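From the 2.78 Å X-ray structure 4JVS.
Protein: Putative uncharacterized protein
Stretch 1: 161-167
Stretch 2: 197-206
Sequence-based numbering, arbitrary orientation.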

ATOM      1  N   GLN A 161       5.039  -7.805 -10.406  1.00 38.75           N
ATOM      2  CA  GLN A 161       4.693  -7.255  -9.106  1.00 38.71           C
ATOM      3  C   GLN A 161       5.808  -7.538  -8.102  1.00 39.59           C
ATOM      4  O   GLN A 161       6.033  -6.781  -7.156  1.00 40.87           O
ATOM      5  CB  GLN A 161       3.364  -7.855  -8.649  1.00 38.57           C
ATOM      6  CG  GLN A 161       2.897  -7.424  -7.293  1.00 38.75           C
ATOM      7  CD  GLN A 161       1.489  -6.893  -7.324  1.00 42.36           C
ATOM      8  OE1 GLN A 161       1.220  -5.880  -7.967  1.00 47.03           O
ATOM      9  NE2 GLN A 161       0.573  -7.572  -6.630  1.00 42.86           N
ATOM     10  N   ARG A 162       6.552  -8.571  -8.358  1.00 39.44           N
ATOM     11  CA  ARG A 162       7.540  -9.048  -7.448  1.00 41.49           C
ATOM     12  C   ARG A 162       8.790  -8.261  -7.628  1.00 40.00           C
ATOM     13  O   ARG A 162       9.490  -8.003  -6.694  1.00 41.25           O
ATOM     14  CB  ARG A 162       7.758 -10.503  -7.791  1.00 43.02           C
ATOM     15  CG  ARG A 162       8.507 -11.332  -6.871  1.00 46.36           C
ATOM     16  CD  ARG A 162       8.501 -12.701  -7.412  1.00 50.37           C
ATOM     17  NE  ARG A 162       7.285 -13.381  -7.016  1.00 57.19           N
ATOM     18  CZ  ARG A 162       6.755 -14.412  -7.647  1.00 54.38           C
ATOM     19  NH1 ARG A 162       7.314 -14.881  -8.730  1.00 50.23           N
ATOM     20  NH2 ARG A 162       5.648 -14.950  -7.191  1.00 52.90           N
ATOM     21  N   LEU A 163       9.076  -7.909  -8.861  1.00 37.83           N
ATOM     22  CA  LEU A 163      10.174  -7.010  -9.199  1.00 39.15           C
ATOM     23  C   LEU A 163       9.865  -5.613  -8.676  1.00 36.40           C
ATOM     24  O   LEU A 163      10.735  -4.888  -8.201  1.00 33.02           O
ATOM     25  CB  LEU A 163      10.347  -6.959 -10.724  1.00 40.34           C
ATOM     26  CG  LEU A 163      11.258  -5.869 -11.303  1.00 41.05           C
ATOM     27  CD1 LEU A 163      12.724  -6.192 -11.067  1.00 37.98           C
ATOM     28  CD2 LEU A 163      10.977  -5.621 -12.785  1.00 40.28           C
ATOM     29  N   ALA A 164       8.596  -5.256  -8.782  1.00 38.16           N
ATOM     30  CA  ALA A 164       8.095  -3.976  -8.319  1.00 36.74           C
ATOM     31  C   ALA A 164       8.313  -3.836  -6.825  1.00 36.36           C
ATOM     32  O   ALA A 164       8.897  -2.854  -6.364  1.00 35.42           O
ATOM     33  CB  ALA A 164       6.622  -3.865  -8.646  1.00 33.24           C
ATOM     34  N   THR A 165       7.831  -4.831  -6.085  1.00 37.78           N
ATOM     35  CA  THR A 165       7.914  -4.859  -4.628  1.00 37.84           C
ATOM     36  C   THR A 165       9.371  -4.852  -4.193  1.00 36.03           C
ATOM     37  O   THR A 165       9.728  -4.237  -3.194  1.00 36.56           O
ATOM     38  CB  THR A 165       7.231  -6.128  -4.044  1.00 36.72           C
ATOM     39  OG1 THR A 165       5.911  -6.275  -4.589  1.00 33.31           O
ATOM     40  CG2 THR A 165       7.167  -6.070  -2.512  1.00 32.40           C
ATOM     41  N   ALA A 166      10.203  -5.547  -4.961  1.00 36.21           N
ATOM     42  CA  ALA A 166      11.628  -5.646  -4.686  1.00 35.55           C
ATOM     43  C   ALA A 166      12.287  -4.275  -4.730  1.00 35.10           C
ATOM     44  O   ALA A 166      13.126  -3.951  -3.885  1.00 34.70           O
ATOM     45  CB  ALA A 166      12.294  -6.599  -5.688  1.00 35.58           C
ATOM     46  N   GLY A 167      11.905  -3.479  -5.725  1.00 35.97           N
ATOM     47  CA  GLY A 167      12.445  -2.148  -5.899  1.00 34.13           C
ATOM     48  C   GLY A 167      11.997  -1.247  -4.770  1.00 36.76           C
ATOM     49  O   GLY A 167      12.774  -0.410  -4.293  1.00 38.75           O
ATOM     50  N   LYS A 197      20.564  -7.932   0.472  1.00 43.89           N
ATOM     51  CA  LYS A 197      19.605  -8.843  -0.096  1.00 42.94           C
ATOM     52  C   LYS A 197      18.565  -8.193  -0.972  1.00 43.11           C
ATOM     53  O   LYS A 197      18.153  -8.744  -1.957  1.00 40.71           O
ATOM     54  CB  LYS A 197      18.957  -9.654   0.988  1.00 36.23           C
ATOM     55  CG  LYS A 197      18.397 -10.939   0.475  1.00 35.83           C
ATOM     56  CD  LYS A 197      17.385 -11.521   1.413  1.00 37.93           C
ATOM     57  CE  LYS A 197      16.847 -12.813   0.857  1.00 38.45           C
ATOM     58  NZ  LYS A 197      15.896 -12.579  -0.246  1.00 42.27           N
ATOM     59  N   ALA A 198      18.110  -7.029  -0.584  1.00 41.25           N
ATOM     60  CA  ALA A 198      17.125  -6.327  -1.351  1.00 40.51           C
ATOM     61  C   ALA A 198      17.690  -5.986  -2.681  1.00 42.21           C
ATOM     62  O   ALA A 198      17.024  -6.015  -3.664  1.00 43.32           O
ATOM     63  CB  ALA A 198      16.693  -5.077  -0.631  1.00 40.19           C
ATOM     64  N   LEU A 199      18.937  -5.616  -2.703  1.00 41.95           N
ATOM     65  CA  LEU A 199      19.584  -5.290  -3.961  1.00 42.90           C
ATOM     66  C   LEU A 199      19.702  -6.527  -4.849  1.00 44.54           C
ATOM     67  O   LEU A 199      19.368  -6.474  -6.039  1.00 46.49           O
ATOM     68  CB  LEU A 199      20.960  -4.669  -3.713  1.00 42.87           C
ATOM     69  CG  LEU A 199      20.940  -3.358  -2.934  1.00 40.38           C
ATOM     70  CD1 LEU A 199      22.338  -2.851  -2.692  1.00 40.33           C
ATOM     71  CD2 LEU A 199      20.134  -2.339  -3.693  1.00 38.89           C
ATOM     72  N   ASP A 200      20.163  -7.637  -4.270  1.00 42.90           N
ATOM     73  CA  ASP A 200      20.344  -8.883  -5.025  1.00 41.52           C
ATOM     74  C   ASP A 200      19.002  -9.491  -5.462  1.00 44.54           C
ATOM     75  O   ASP A 200      18.892 -10.033  -6.560  1.00 43.45           O
ATOM     76  CB  ASP A 200      21.182  -9.901  -4.236  1.00 44.32           C
ATOM     77  CG  ASP A 200      22.605  -9.406  -3.944  1.00 51.71           C
ATOM     78  OD1 ASP A 200      23.170  -8.669  -4.791  1.00 54.10           O
ATOM     79  OD2 ASP A 200      23.157  -9.752  -2.868  1.00 47.98           O
ATOM     80  N   ASP A 201      17.983  -9.394  -4.611  1.00 44.04           N
ATOM     81  CA  ASP A 201      16.644  -9.841  -4.980  1.00 42.46           C
ATOM     82  C   ASP A 201      16.090  -9.040  -6.158  1.00 43.90           C
ATOM     83  O   ASP A 201      15.357  -9.579  -6.991  1.00 42.23           O
ATOM     84  CB  ASP A 201      15.688  -9.754  -3.788  1.00 42.06           C
ATOM     85  CG  ASP A 201      15.917 -10.863  -2.773  1.00 46.24           C
ATOM     86  OD1 ASP A 201      17.052 -11.395  -2.711  1.00 45.56           O
ATOM     87  OD2 ASP A 201      14.962 -11.207  -2.037  1.00 49.33           O
ATOM     88  N   PHE A 202      16.435  -7.754  -6.227  1.00 43.77           N
ATOM     89  CA  PHE A 202      16.010  -6.936  -7.360  1.00 44.52           C
ATOM     90  C   PHE A 202      16.612  -7.429  -8.684  1.00 43.61           C
ATOM     91  O   PHE A 202      15.886  -7.692  -9.646  1.00 41.53           O
ATOM     92  CB  PHE A 202      16.339  -5.459  -7.148  1.00 41.74           C
ATOM     93  CG  PHE A 202      15.815  -4.577  -8.241  1.00 40.18           C
ATOM     94  CD1 PHE A 202      14.471  -4.225  -8.279  1.00 41.33           C
ATOM     95  CD2 PHE A 202      16.650  -4.126  -9.245  1.00 39.22           C
ATOM     96  CE1 PHE A 202      13.978  -3.420  -9.296  1.00 41.54           C
ATOM     97  CE2 PHE A 202      16.165  -3.324 -10.266  1.00 40.25           C
ATOM     98  CZ  PHE A 202      14.827  -2.972 -10.292  1.00 41.51           C
ATOM     99  N   MET A 203      17.941  -7.534  -8.708  1.00 42.37           N
ATOM    100  CA  MET A 203      18.687  -8.145  -9.804  1.00 42.41           C
ATOM    101  C   MET A 203      18.087  -9.457 -10.309  1.00 45.24           C
ATOM    102  O   MET A 203      17.902  -9.639 -11.516  1.00 47.09           O
ATOM    103  CB  MET A 203      20.114  -8.433  -9.349  1.00 44.29           C
ATOM    104  CG  MET A 203      21.176  -7.568  -9.977  1.00 51.14           C
ATOM    105  SD  MET A 203      21.110  -5.880  -9.368  1.00 60.41           S
ATOM    106  CE  MET A 203      20.198  -5.050 -10.694  1.00 42.79           C
ATOM    107  N   GLN A 204      17.817 -10.378  -9.386  1.00 43.50           N
ATOM    108  CA  GLN A 204      17.279 -11.689  -9.741  1.00 45.01           C
ATOM    109  C   GLN A 204      15.940 -11.564 -10.452  1.00 46.95           C
ATOM    110  O   GLN A 204      15.739 -12.138 -11.525  1.00 47.43           O
ATOM    111  CB  GLN A 204      17.109 -12.560  -8.494  1.00 45.26           C
ATOM    112  CG  GLN A 204      18.408 -12.934  -7.807  1.00 50.30           C
ATOM    113  CD  GLN A 204      18.190 -13.625  -6.457  1.00 57.17           C
ATOM    114  OE1 GLN A 204      17.064 -14.011  -6.109  1.00 60.13           O
ATOM    115  NE2 GLN A 204      19.274 -13.781  -5.692  1.00 49.03           N
ATOM    116  N   TYR A 205      15.028 -10.816  -9.835  1.00 45.52           N
ATOM    117  CA  TYR A 205      13.685 -10.628 -10.359  1.00 42.68           C
ATOM    118  C   TYR A 205      13.718  -9.884 -11.693  1.00 45.38           C
ATOM    119  O   TYR A 205      12.873 -10.117 -12.560  1.00 46.37           O
ATOM    120  CB  TYR A 205      12.838  -9.861  -9.344  1.00 44.51           C
ATOM    121  CG  TYR A 205      12.546 -10.616  -8.059  1.00 46.53           C
ATOM    122  CD1 TYR A 205      12.352 -11.992  -8.060  1.00 48.98           C
ATOM    123  CD2 TYR A 205      12.454  -9.944  -6.841  1.00 47.01           C
ATOM    124  CE1 TYR A 205      12.083 -12.678  -6.878  1.00 51.89           C
ATOM    125  CE2 TYR A 205      12.191 -10.622  -5.655  1.00 46.13           C
ATOM    126  CZ  TYR A 205      12.003 -11.984  -5.683  1.00 48.06           C
ATOM    127  OH  TYR A 205      11.736 -12.653  -4.518  1.00 52.25           O
ATOM    128  N   LYS A 206      14.699  -8.992 -11.851  1.00 43.93           N
ATOM    129  CA  LYS A 206      14.912  -8.271 -13.106  1.00 42.72           C
ATOM    130  C   LYS A 206      15.314  -9.246 -14.206  1.00 47.14           C
ATOM    131  O   LYS A 206      14.910  -9.103 -15.361  1.00 47.11           O
ATOM    132  CB  LYS A 206      16.005  -7.215 -12.930  1.00 40.26           C
ATOM    133  CG  LYS A 206      15.979  -6.106 -13.946  1.00 40.97           C
ATOM    134  CD  LYS A 206      17.305  -5.962 -14.692  1.00 47.89           C
ATOM    135  CE  LYS A 206      17.315  -4.712 -15.577  1.00 47.12           C
ATOM    136  NZ  LYS A 206      15.969  -4.429 -16.203  1.00 48.41           N
TER

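The two helical segments pack nearly antiparallel, their axes 156° apart in direction and 8.8 Å apart at closest approach, and no hydrogen bond crosses between them; the contact rests on apolar and CH-pi packing. Q161 lies out of reach, but its carbonyl O accepts T165 OG1 at 2.6 Å and T165 N at 2.9 Å, both inside its own helix. R162 points toward the partner and lays its aliphatic portion over one face of the Y205 ring: CG stands 3.8 Å from the ring centroid, only 12° off the normal, which identifies a CH-pi contact. Its guanidinium nitrogens NH1 and NH2 are hydrogen-bonded elsewhere in the structure.

L163 leaves its backbone sideways, yet its end turns inward. CD1 lies over a face of F202, 4.0 Å from the centroid and 29° off the normal, and also reaches K206 N at 3.5 Å, a van der Waals approach by a methyl group. A164 points away and makes no contact.

A166 points toward stretch 2 and meets two rings at their edges: its CB is 3.5 Å from Y205 CD2 and 4.1 Å from F202 CD1. At G167, the backbone N approaches F202 CD1 at 3.7 Å; an ideal CB there would sit a tight 3.4 Å from F202 CE1, so the absent side chain leaves room for the ring.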